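Local coordinates for protein putative alpha-L-fucosidase (Bacteroides thetaiotaomicron, PDB 4OUE) that probably hydrolyses alpha-L-fucosidic linkages as a family 29 glycoside hydrolase, and here holds a thiogalactoside in the pocket of its barrel domain, at residues A[8-13]-A[385-390]; A[53-58]-A[301-306]; A[207-212]-A[250-255]; A[368-373]-A[433-438]. All coordinates share one frame; numbering follows the deposited sequence.

Contact 1: residues A[8-13]-A[385-390]; sequences LVPSAR and EVIELG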
# COMPACT_ATOMS: atom_id res chain seq x y z
N LEU A 8 -6.20 0.28 -19.98
CA LEU A 8 -4.92 0.74 -19.42
C LEU A 8 -4.24 -0.33 -18.56
O LEU A 8 -4.91 -1.15 -17.92
CB LEU A 8 -5.15 2.02 -18.61
CG LEU A 8 -6.03 3.09 -19.29
CD1 LEU A 8 -6.23 4.31 -18.39
CD2 LEU A 8 -5.43 3.50 -20.62
N VAL A 9 -2.91 -0.31 -18.55
CA VAL A 9 -2.11 -1.33 -17.86
C VAL A 9 -1.08 -0.70 -16.91
O VAL A 9 -0.72 0.47 -17.08
CB VAL A 9 -1.35 -2.21 -18.89
CG1 VAL A 9 -2.31 -3.15 -19.58
CG2 VAL A 9 -0.66 -1.31 -19.91
N PRO A 10 -0.62 -1.47 -15.91
CA PRO A 10 0.38 -0.96 -14.95
C PRO A 10 1.76 -0.83 -15.58
O PRO A 10 2.05 -1.57 -16.52
CB PRO A 10 0.42 -2.04 -13.86
CG PRO A 10 -0.14 -3.27 -14.52
CD PRO A 10 -1.17 -2.77 -15.49
N SER A 11 2.57 0.10 -15.08
CA SER A 11 3.97 0.20 -15.49
C SER A 11 4.77 -0.81 -14.69
O SER A 11 4.22 -1.46 -13.77
CB SER A 11 4.50 1.59 -15.20
OG SER A 11 4.58 1.81 -13.80
N ALA A 12 6.05 -0.96 -15.01
CA ALA A 12 6.91 -1.85 -14.22
C ALA A 12 7.03 -1.41 -12.75
O ALA A 12 7.04 -2.25 -11.85
CB ALA A 12 8.28 -1.96 -14.86
N ARG A 13 7.11 -0.10 -12.52
CA ARG A 13 7.14 0.44 -11.15
C ARG A 13 5.87 0.08 -10.38
O ARG A 13 5.93 -0.27 -9.20
CB ARG A 13 7.29 1.96 -11.17
CG ARG A 13 8.70 2.45 -11.39
CD ARG A 13 8.81 3.95 -11.15
NE ARG A 13 7.81 4.69 -11.89
CZ ARG A 13 7.98 5.15 -13.12
NH1 ARG A 13 9.13 4.94 -13.76
NH2 ARG A 13 7.01 5.82 -13.72
N GLU A 385 -6.08 -11.43 -10.27
CA GLU A 385 -6.14 -11.25 -11.72
C GLU A 385 -4.73 -11.01 -12.27
O GLU A 385 -3.82 -10.63 -11.53
CB GLU A 385 -7.03 -10.05 -12.03
CG GLU A 385 -7.56 -9.97 -13.45
CD GLU A 385 -8.65 -8.91 -13.59
OE1 GLU A 385 -8.66 -7.96 -12.77
OE2 GLU A 385 -9.50 -9.03 -14.50
N VAL A 386 -4.55 -11.24 -13.57
CA VAL A 386 -3.29 -10.93 -14.22
C VAL A 386 -3.33 -9.46 -14.58
O VAL A 386 -3.82 -9.09 -15.66
CB VAL A 386 -3.08 -11.78 -15.49
CG1 VAL A 386 -1.76 -11.44 -16.15
CG2 VAL A 386 -3.11 -13.27 -15.15
N ILE A 387 -2.82 -8.62 -13.69
CA ILE A 387 -3.00 -7.18 -13.84
C ILE A 387 -2.22 -6.58 -15.01
O ILE A 387 -2.58 -5.51 -15.49
CB ILE A 387 -2.69 -6.41 -12.54
CG1 ILE A 387 -1.24 -6.63 -12.10
CG2 ILE A 387 -3.65 -6.82 -11.44
CD1 ILE A 387 -0.88 -5.85 -10.84
N GLU A 388 -1.17 -7.26 -15.46
CA GLU A 388 -0.46 -6.80 -16.67
C GLU A 388 -1.41 -6.75 -17.87
O GLU A 388 -1.15 -6.03 -18.83
CB GLU A 388 0.73 -7.70 -17.00
CG GLU A 388 1.82 -7.74 -15.93
CD GLU A 388 1.54 -8.79 -14.87
OE1 GLU A 388 0.38 -9.27 -14.80
OE2 GLU A 388 2.46 -9.15 -14.11
N LEU A 389 -2.51 -7.49 -17.81
CA LEU A 389 -3.46 -7.52 -18.92
C LEU A 389 -4.66 -6.61 -18.67
O LEU A 389 -5.65 -6.66 -19.40
CB LEU A 389 -3.90 -8.96 -19.21
CG LEU A 389 -2.77 -9.88 -19.68
CD1 LEU A 389 -3.17 -11.35 -19.61
CD2 LEU A 389 -2.32 -9.53 -21.10
N GLY A 390 -4.55 -5.75 -17.65
CA GLY A 390 -5.59 -4.77 -17.35
C GLY A 390 -6.75 -5.34 -16.54
O GLY A 390 -6.82 -6.54 -16.30

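Contact 2: residues A[53-58]-A[301-306]; sequences ALDCRQ and RGLIHS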
# COMPACT_ATOMS: atom_id res chain seq x y z
N ALA A 53 18.68 6.93 22.28
CA ALA A 53 19.51 5.87 21.68
C ALA A 53 18.87 5.36 20.39
O ALA A 53 18.34 4.25 20.36
CB ALA A 53 19.72 4.72 22.67
N LEU A 54 18.93 6.18 19.35
CA LEU A 54 18.32 5.83 18.06
C LEU A 54 18.82 4.48 17.55
O LEU A 54 20.03 4.22 17.53
CB LEU A 54 18.60 6.93 17.03
CG LEU A 54 18.04 6.65 15.62
CD1 LEU A 54 16.52 6.60 15.65
CD2 LEU A 54 18.52 7.66 14.58
N ASP A 55 17.89 3.62 17.15
CA ASP A 55 18.26 2.32 16.63
C ASP A 55 17.36 1.87 15.46
O ASP A 55 16.47 1.03 15.63
CB ASP A 55 18.25 1.29 17.76
CG ASP A 55 18.81 -0.06 17.34
OD1 ASP A 55 19.32 -0.18 16.20
OD2 ASP A 55 18.76 -1.00 18.16
N CYS A 56 17.61 2.42 14.27
CA CYS A 56 16.85 2.04 13.08
C CYS A 56 16.94 0.54 12.76
O CYS A 56 16.06 0.00 12.08
CB CYS A 56 17.30 2.85 11.86
SG CYS A 56 17.05 4.63 12.04
N ARG A 57 17.99 -0.13 13.22
CA ARG A 57 18.12 -1.56 12.99
C ARG A 57 16.98 -2.29 13.70
O ARG A 57 16.42 -3.26 13.18
CB ARG A 57 19.48 -2.08 13.48
CG ARG A 57 20.68 -1.45 12.77
CD ARG A 57 22.00 -2.02 13.28
NE ARG A 57 22.23 -3.37 12.78
CZ ARG A 57 22.00 -4.49 13.48
NH1 ARG A 57 22.23 -5.68 12.93
NH2 ARG A 57 21.56 -4.41 14.73
N GLN A 58 16.63 -1.79 14.88
CA GLN A 58 15.51 -2.30 15.64
C GLN A 58 14.17 -2.10 14.90
O GLN A 58 13.27 -2.96 14.98
CB GLN A 58 15.50 -1.65 17.04
CG GLN A 58 14.48 -2.25 17.98
CD GLN A 58 13.18 -1.47 18.01
OE1 GLN A 58 13.08 -0.39 17.40
NE2 GLN A 58 12.17 -2.00 18.70
N ARG A 301 13.13 7.38 22.71
CA ARG A 301 14.39 6.67 22.72
C ARG A 301 14.86 6.44 21.28
O ARG A 301 16.05 6.38 21.00
CB ARG A 301 14.30 5.36 23.53
CG ARG A 301 15.38 4.35 23.18
CD ARG A 301 15.94 3.60 24.36
NE ARG A 301 16.93 2.61 23.92
CZ ARG A 301 17.64 1.84 24.74
NH1 ARG A 301 17.49 1.93 26.06
NH2 ARG A 301 18.51 0.98 24.23
N GLY A 302 13.90 6.35 20.36
CA GLY A 302 14.21 6.10 18.96
C GLY A 302 13.99 4.63 18.62
O GLY A 302 14.62 4.07 17.72
N LEU A 303 13.07 4.00 19.35
CA LEU A 303 12.75 2.58 19.16
C LEU A 303 11.30 2.45 18.75
O LEU A 303 10.49 3.35 19.00
CB LEU A 303 12.95 1.82 20.48
CG LEU A 303 14.35 1.59 21.06
CD1 LEU A 303 14.33 0.65 22.29
CD2 LEU A 303 15.26 1.03 19.98
N ILE A 304 10.95 1.32 18.12
CA ILE A 304 9.54 0.99 17.90
C ILE A 304 9.03 0.27 19.15
O ILE A 304 9.66 -0.66 19.64
CB ILE A 304 9.37 0.06 16.68
CG1 ILE A 304 9.97 0.70 15.43
CG2 ILE A 304 7.89 -0.27 16.45
CD1 ILE A 304 9.42 2.08 15.11
N HIS A 305 7.88 0.70 19.66
CA HIS A 305 7.27 0.09 20.85
C HIS A 305 6.92 -1.39 20.61
O HIS A 305 6.59 -1.79 19.48
CB HIS A 305 6.01 0.89 21.22
CG HIS A 305 5.40 0.52 22.54
ND1 HIS A 305 4.61 -0.59 22.71
CD2 HIS A 305 5.44 1.15 23.74
CE1 HIS A 305 4.19 -0.65 23.96
NE2 HIS A 305 4.68 0.40 24.60
N SER A 306 6.98 -2.21 21.66
CA SER A 306 6.83 -3.66 21.52
C SER A 306 5.40 -4.12 21.28
O SER A 306 5.18 -5.21 20.74
CB SER A 306 7.40 -4.40 22.73
OG SER A 306 6.78 -3.97 23.94

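Contact 3: residues A[207-212]-A[250-255]; sequences RWMGNE and IPAETD. With IPT (1-methylethyl 1-thio-beta-D-galactopyranoside), chain D.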
# COMPACT_ATOMS: atom_id res chain seq x y z
N ARG A 207 -2.11 6.68 -6.05
CA ARG A 207 -3.00 7.73 -5.56
C ARG A 207 -3.42 7.50 -4.12
O ARG A 207 -3.32 6.38 -3.60
CB ARG A 207 -4.27 7.79 -6.44
CG ARG A 207 -5.24 6.60 -6.22
CD ARG A 207 -6.46 6.67 -7.14
NE ARG A 207 -7.53 5.76 -6.71
CZ ARG A 207 -7.81 4.60 -7.31
NH1 ARG A 207 -7.11 4.20 -8.37
NH2 ARG A 207 -8.80 3.84 -6.85
N TRP A 208 -3.92 8.55 -3.47
CA TRP A 208 -4.58 8.38 -2.18
C TRP A 208 -5.96 7.78 -2.41
O TRP A 208 -6.50 7.86 -3.52
CB TRP A 208 -4.72 9.74 -1.49
CG TRP A 208 -5.21 9.63 -0.07
CD1 TRP A 208 -4.87 8.67 0.85
CD2 TRP A 208 -6.13 10.50 0.58
NE1 TRP A 208 -5.52 8.91 2.04
CE2 TRP A 208 -6.30 10.03 1.89
CE3 TRP A 208 -6.82 11.65 0.17
CZ2 TRP A 208 -7.14 10.67 2.81
CZ3 TRP A 208 -7.66 12.28 1.08
CH2 TRP A 208 -7.81 11.79 2.39
N MET A 209 -6.54 7.18 -1.38
CA MET A 209 -7.87 6.59 -1.55
C MET A 209 -8.94 7.24 -0.68
O MET A 209 -9.99 6.65 -0.43
CB MET A 209 -7.84 5.07 -1.33
CG MET A 209 -6.75 4.61 -0.39
SD MET A 209 -6.92 5.30 1.26
CE MET A 209 -8.41 4.45 1.78
N GLY A 210 -8.67 8.47 -0.22
CA GLY A 210 -9.72 9.30 0.35
C GLY A 210 -9.96 9.24 1.85
O GLY A 210 -10.68 10.10 2.38
N ASN A 211 -9.39 8.25 2.53
CA ASN A 211 -9.47 8.25 4.00
C ASN A 211 -8.21 7.73 4.68
O ASN A 211 -7.29 7.23 4.02
CB ASN A 211 -10.71 7.50 4.49
CG ASN A 211 -10.66 6.01 4.22
OD1 ASN A 211 -10.02 5.25 4.96
ND2 ASN A 211 -11.34 5.58 3.17
N GLU A 212 -8.16 7.86 6.00
CA GLU A 212 -7.02 7.37 6.78
C GLU A 212 -7.46 6.32 7.79
O GLU A 212 -6.88 6.20 8.86
CB GLU A 212 -6.32 8.53 7.48
CG GLU A 212 -5.66 9.53 6.53
CD GLU A 212 -5.01 10.70 7.26
OE1 GLU A 212 -5.28 10.88 8.47
OE2 GLU A 212 -4.21 11.43 6.63
N ILE A 250 -3.68 4.57 -12.05
CA ILE A 250 -3.01 5.12 -10.87
C ILE A 250 -3.59 4.46 -9.61
O ILE A 250 -4.47 5.02 -8.95
CB ILE A 250 -3.16 6.67 -10.80
CG1 ILE A 250 -2.71 7.34 -12.11
CG2 ILE A 250 -2.38 7.25 -9.62
CD1 ILE A 250 -2.87 8.88 -12.15
N PRO A 251 -3.10 3.26 -9.27
CA PRO A 251 -3.76 2.49 -8.21
C PRO A 251 -3.68 3.14 -6.83
O PRO A 251 -2.84 4.00 -6.56
CB PRO A 251 -3.01 1.15 -8.23
CG PRO A 251 -1.73 1.40 -8.93
CD PRO A 251 -1.94 2.55 -9.86
N ALA A 252 -4.59 2.71 -5.95
CA ALA A 252 -4.73 3.30 -4.63
C ALA A 252 -3.76 2.73 -3.59
O ALA A 252 -3.63 1.51 -3.43
CB ALA A 252 -6.17 3.15 -4.14
N GLU A 253 -3.09 3.63 -2.88
CA GLU A 253 -2.28 3.22 -1.74
C GLU A 253 -3.02 3.61 -0.46
O GLU A 253 -3.32 4.78 -0.25
CB GLU A 253 -0.92 3.90 -1.79
CG GLU A 253 0.07 3.37 -0.76
CD GLU A 253 1.37 4.15 -0.78
OE1 GLU A 253 2.33 3.70 -1.44
OE2 GLU A 253 1.43 5.22 -0.14
N THR A 254 -3.30 2.63 0.38
CA THR A 254 -4.07 2.86 1.61
C THR A 254 -3.16 3.10 2.82
O THR A 254 -2.36 2.22 3.18
CB THR A 254 -4.95 1.63 1.87
OG1 THR A 254 -5.79 1.42 0.73
CG2 THR A 254 -5.82 1.83 3.08
N ASP A 255 -3.29 4.26 3.46
CA ASP A 255 -2.44 4.63 4.60
C ASP A 255 -3.19 4.68 5.92
O ASP A 255 -4.29 5.24 5.99
CB ASP A 255 -1.72 5.96 4.37
CG ASP A 255 -2.68 7.13 4.14
OD1 ASP A 255 -3.72 6.96 3.46
OD2 ASP A 255 -2.39 8.25 4.65
C1 IPT D . -4.86 14.34 3.24
C2 IPT D . -4.35 15.03 2.02
O2 IPT D . -5.21 16.04 1.64
C3 IPT D . -4.19 14.01 0.93
O3 IPT D . -3.66 14.62 -0.19
C4 IPT D . -3.32 12.88 1.40
O4 IPT D . -2.01 13.33 1.55
C5 IPT D . -3.82 12.37 2.72
O5 IPT D . -3.92 13.41 3.64
C6 IPT D . -2.90 11.32 3.26
O6 IPT D . -3.54 10.55 4.21
S1 IPT D . -5.19 15.56 4.50
C1' IPT D . -6.24 14.86 5.74
C2' IPT D . -7.65 15.34 5.59
C3' IPT D . -6.31 13.39 5.57
O HOH W 1 -6.50 4.66 4.88

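Contact 4: residues A[368-373]-A[433-438]; sequences IIFTLP and KQVRLR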
# COMPACT_ATOMS: atom_id res chain seq x y z
N ILE A 368 -16.32 -22.17 -13.52
CA ILE A 368 -15.29 -23.12 -13.13
C ILE A 368 -15.73 -23.87 -11.88
O ILE A 368 -16.01 -23.26 -10.84
CB ILE A 368 -13.93 -22.42 -12.88
CG1 ILE A 368 -13.50 -21.60 -14.10
CG2 ILE A 368 -12.86 -23.43 -12.54
CD1 ILE A 368 -13.72 -20.12 -13.96
N ILE A 369 -15.80 -25.19 -11.98
CA ILE A 369 -16.22 -26.02 -10.86
C ILE A 369 -15.07 -26.85 -10.32
O ILE A 369 -14.43 -27.61 -11.07
CB ILE A 369 -17.39 -26.93 -11.23
CG1 ILE A 369 -18.66 -26.11 -11.40
CG2 ILE A 369 -17.61 -27.99 -10.16
CD1 ILE A 369 -19.84 -26.93 -11.84
N PHE A 370 -14.82 -26.70 -9.02
CA PHE A 370 -13.80 -27.49 -8.33
C PHE A 370 -14.50 -28.56 -7.52
O PHE A 370 -15.28 -28.26 -6.61
CB PHE A 370 -12.96 -26.60 -7.40
CG PHE A 370 -12.43 -25.35 -8.05
CD1 PHE A 370 -11.16 -25.33 -8.61
CD2 PHE A 370 -13.21 -24.21 -8.13
CE1 PHE A 370 -10.67 -24.18 -9.23
CE2 PHE A 370 -12.74 -23.06 -8.74
CZ PHE A 370 -11.47 -23.05 -9.29
N THR A 371 -14.23 -29.82 -7.85
CA THR A 371 -14.82 -30.93 -7.10
C THR A 371 -13.77 -31.54 -6.18
O THR A 371 -12.70 -31.97 -6.64
CB THR A 371 -15.38 -32.01 -8.04
OG1 THR A 371 -16.36 -31.41 -8.91
CG2 THR A 371 -16.04 -33.12 -7.24
N LEU A 372 -14.07 -31.56 -4.89
CA LEU A 372 -13.07 -31.93 -3.90
C LEU A 372 -13.14 -33.40 -3.49
O LEU A 372 -14.24 -33.95 -3.34
CB LEU A 372 -13.23 -31.03 -2.67
CG LEU A 372 -13.01 -29.56 -3.04
CD1 LEU A 372 -13.97 -28.66 -2.29
CD2 LEU A 372 -11.57 -29.17 -2.75
N PRO A 373 -11.97 -34.03 -3.33
CA PRO A 373 -11.86 -35.42 -2.86
C PRO A 373 -12.58 -35.62 -1.53
O PRO A 373 -13.37 -36.56 -1.39
CB PRO A 373 -10.34 -35.62 -2.67
CG PRO A 373 -9.74 -34.22 -2.72
CD PRO A 373 -10.65 -33.44 -3.61
N LYS A 433 -18.45 -29.74 -0.82
CA LYS A 433 -17.86 -30.82 -1.62
C LYS A 433 -17.41 -30.29 -2.98
O LYS A 433 -16.47 -30.81 -3.60
CB LYS A 433 -18.87 -31.95 -1.83
CG LYS A 433 -18.61 -33.16 -0.97
CD LYS A 433 -17.31 -33.83 -1.36
CE LYS A 433 -17.39 -34.45 -2.75
NZ LYS A 433 -16.41 -35.56 -2.87
N GLN A 434 -18.12 -29.27 -3.46
CA GLN A 434 -17.75 -28.60 -4.71
C GLN A 434 -17.86 -27.11 -4.52
O GLN A 434 -18.71 -26.63 -3.76
CB GLN A 434 -18.67 -29.03 -5.85
CG GLN A 434 -18.56 -30.49 -6.24
CD GLN A 434 -19.52 -30.85 -7.36
OE1 GLN A 434 -20.74 -30.78 -7.19
NE2 GLN A 434 -18.98 -31.20 -8.51
N VAL A 435 -17.00 -26.37 -5.23
CA VAL A 435 -16.98 -24.92 -5.18
C VAL A 435 -17.04 -24.40 -6.61
O VAL A 435 -16.26 -24.83 -7.47
CB VAL A 435 -15.70 -24.38 -4.50
CG1 VAL A 435 -15.63 -22.86 -4.59
CG2 VAL A 435 -15.64 -24.81 -3.04
N ARG A 436 -17.98 -23.49 -6.86
CA ARG A 436 -18.14 -22.94 -8.19
C ARG A 436 -17.70 -21.48 -8.28
O ARG A 436 -18.18 -20.63 -7.52
CB ARG A 436 -19.59 -23.08 -8.67
CG ARG A 436 -19.79 -22.48 -10.04
CD ARG A 436 -20.98 -23.06 -10.76
NE ARG A 436 -22.22 -22.38 -10.39
CZ ARG A 436 -23.21 -22.14 -11.24
NH1 ARG A 436 -24.30 -21.52 -10.84
NH2 ARG A 436 -23.09 -22.53 -12.50
N LEU A 437 -16.78 -21.21 -9.20
CA LEU A 437 -16.35 -19.84 -9.46
C LEU A 437 -17.05 -19.29 -10.72
O LEU A 437 -16.81 -19.77 -11.82
CB LEU A 437 -14.83 -19.76 -9.61
CG LEU A 437 -14.28 -18.42 -10.13
CD1 LEU A 437 -14.71 -17.27 -9.21
CD2 LEU A 437 -12.77 -18.45 -10.29
N ARG A 438 -17.90 -18.28 -10.54
CA ARG A 438 -18.64 -17.71 -11.66
C ARG A 438 -18.08 -16.36 -12.11
O ARG A 438 -18.18 -15.36 -11.39
CB ARG A 438 -20.12 -17.57 -11.30
CG ARG A 438 -20.75 -18.91 -10.88
CD ARG A 438 -22.20 -18.75 -10.47
NE ARG A 438 -23.06 -18.51 -11.62
CZ ARG A 438 -24.26 -17.93 -11.55
NH1 ARG A 438 -24.97 -17.74 -12.65
NH2 ARG A 438 -24.73 -17.53 -10.38

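Contact 1: residues A[8-13]-A[385-390]
Leu8 begins the contact with its backbone alone: its O lies 3.7 Å from Gly390 CA, while its side chain turns elsewhere. The junction joins the fucosidase barrel to the F5/8 type C domain, an N-terminal loop leading into helix 12-20 and meeting the short 3-10 turn that follows strand 380-385, and the touching is mostly carbon against carbonyl oxygen. At Val9 a single branch does the work. CG1, set anti to the carbonyl carbon (chi1 -74°), runs up to Glu388 O at 3.2 Å and lies 3.9 Å from Gly390 N, against the end of the turn. Pro10 is directed toward the other segment and touches it with CG and CD. Its CD rests 3.1 Å from Ile387 O, the same oxygen that closes the turn by accepting from Gly390 N at 2.9 Å, and its CG reaches Glu388 CA at 4.1 Å as well as the side chain of Ile387. With an alanine here, CG and CD would be gone, which would probably open a gap over Ile387 O and leave the isoleucine side chain without its proline neighbour. Beyond the proline, Ser11 takes the N-cap position of helix 12-20, and Leu15 of that helix packs on Pro10, Ile387 and Glu388, widening the domain interface around the pair in which Pro10 CG meets Ile387 CG1 at 4.3 Å.

Contact 2: residues A[53-58]-A[301-306]
Gln58 uses both ends of its amide on the backbone of one residue, Ile304. Its OE1 accepts from Ile304 N at 2.8 Å in a nearly straight bond (173°), and its NE2 gives back a hydrogen to Ile304 O at 3.0 Å, meeting a lone pair in the carbonyl plane; the pair of bonds fixes the rotation of the amide. A bend at chi2 (-96°) turns the amide across to that backbone. Leu303 crosses the glutamine chain at about a right angle, its CD2 wedged against Gln58 CG at 3.9 Å and Asp55 CB at 3.7 Å. Earlier in both segments, Ala53 N donates to Arg301 O at 3.0 Å, and Asp55 N makes a weak bond to Gly302 O. Gly302 has positive phi, and the backbones come so close there that a beta carbon would collide with Leu54 CA. One layer out, Trp59 NE1 also donates to Gly302 O, while Asp299 OD1 accepts from the amides of Gly302 and Leu303, fixing the bend. Asp55 N-caps helix 56-66 through weak bonds, and His305 caps helix 306-324. These helices follow the neighbouring strands 22-26 and 291-295, so the contact joins two adjacent helix starts in the outer layer of the TIM barrel.

Contact 3: residues A[207-212]-A[250-255]
Arg207 and the run from Ile250 to Glu253 form the close-packed half of this contact. Arg207 N donates to Pro251 O at 2.8 Å and its O receives Glu253 N in an almost straight bond (177° at the hydrogen), a single beta bridge pairing Arg207 with Ala252. With chi1 at 72° the arginine chain folds back over its own backbone, then runs extended, so that CG passes 3.2 Å from Ile250 O before NH1 donates to that same oxygen from above the carbonyl plane. Ala252 CB lies over the rim of one guanidinium face, and the group's NE and NH2 are taken by the carbonyls of Leu239 and Trp221. Next to it Met209, bent at chi2 and chi3, lays CG 3.5 Å from Thr254 OG1, a hydroxyl also bonded to Ser290.

Strand 253-257 is one of the parallel strands of the TIM barrel, beside strand 291-295, and at Asp255 it reaches the sugar pocket, which in this fold lies at the C-terminal ends of the strands. There the two segments are joined more loosely. Trp208 NE1 reaches Asp255 OD1 at its ring edge through a weak bond, and a water donates to both Asn211 O and Asp255 O, bridging the backbones. The indole is sandwiched: Gly210 N lies over the centre of one face, and C5 of the thiogalactoside over the other, 3.5 Å above the plane. The sugar's O6 sits 2.7 Å from Glu212 OE2 and 2.6 Å from Asp255 OD2, two carboxylates turned 89° to each other; the ligand is also hydrogen-bonded to Glu232, Asp166 and Gly167.

Contact 4: residues A[368-373]-A[433-438]
With CG anti to the carbonyl carbon (chi1 -65°) and its chain extended beyond, Gln434 lies alongside Thr371, whose OG1 is likewise anti to its own carbonyl carbon (chi1 -58°). NE2 therefore meets OG1 at 2.7 Å, with the hydroxyl oxygen in the amide plane. A leucine in place of Gln434 would probably leave Thr371 OG1 without this donor and the threonine freer to turn. The two segments are adjacent antiparallel strands of the F5/8 type C domain, a beta-sandwich, running at 166° to each other. Ile368 with Leu437 and Phe370 with Val435 are hydrogen-bonded pairs; Ile369 with Arg436 and Thr371 with Gln434 are non-hydrogen-bonded ones.

The strands present two unlike faces. On the one carrying Ile368, Phe370, Val435 and Leu437, the phenyl ring points an edge at Val435 O, 3.2 Å from CD2, and CE2 packs on Leu437 CB at 4.0 Å; further along, Ile368 CD1 lies beside Leu437 CD2. Phe451 meets the phenyl ring from elsewhere in the domain. The face of Ile369 and Thr371 is more polar: Ile369 CG1 crosses the aliphatic part of Arg436 at CD, 3.9 Å away, while the guanidinium makes salt bridges to Asp367 and Glu399. At the edge of the pairing, Lys433 and Gln434 both face Thr401, a classic beta bulge. Here Lys433 O accepts from Leu372 N, and the lysine chain doubles back at chi2 and chi3 to bring NZ 2.7 Å from Leu372 O.

Contacts 2 and 3 belong to the barrel, contact 4 to the F5/8 type C domain, and contact 1 bridges the two. Only contact 3 reaches the bound thiogalactoside. Of the other contacts, contact 1 lies nearest to contact 3, about 18 Å between centres and about 6 Å between nearest atoms, so the domain junction is close to segment 250-255, whose strand part leads to the pocket. Contact 2 is about 28 Å from contact 3, centre to centre; contacts 1 and 2, about 38 Å apart, lie on opposite sides of the chain's centre. Contact 4 is remote from the sugar site, its centre about 35 Å from that of contact 3. Along the chain, contacts 2 and 3 are nested within the loop closed by contact 1, which crosses contact 4.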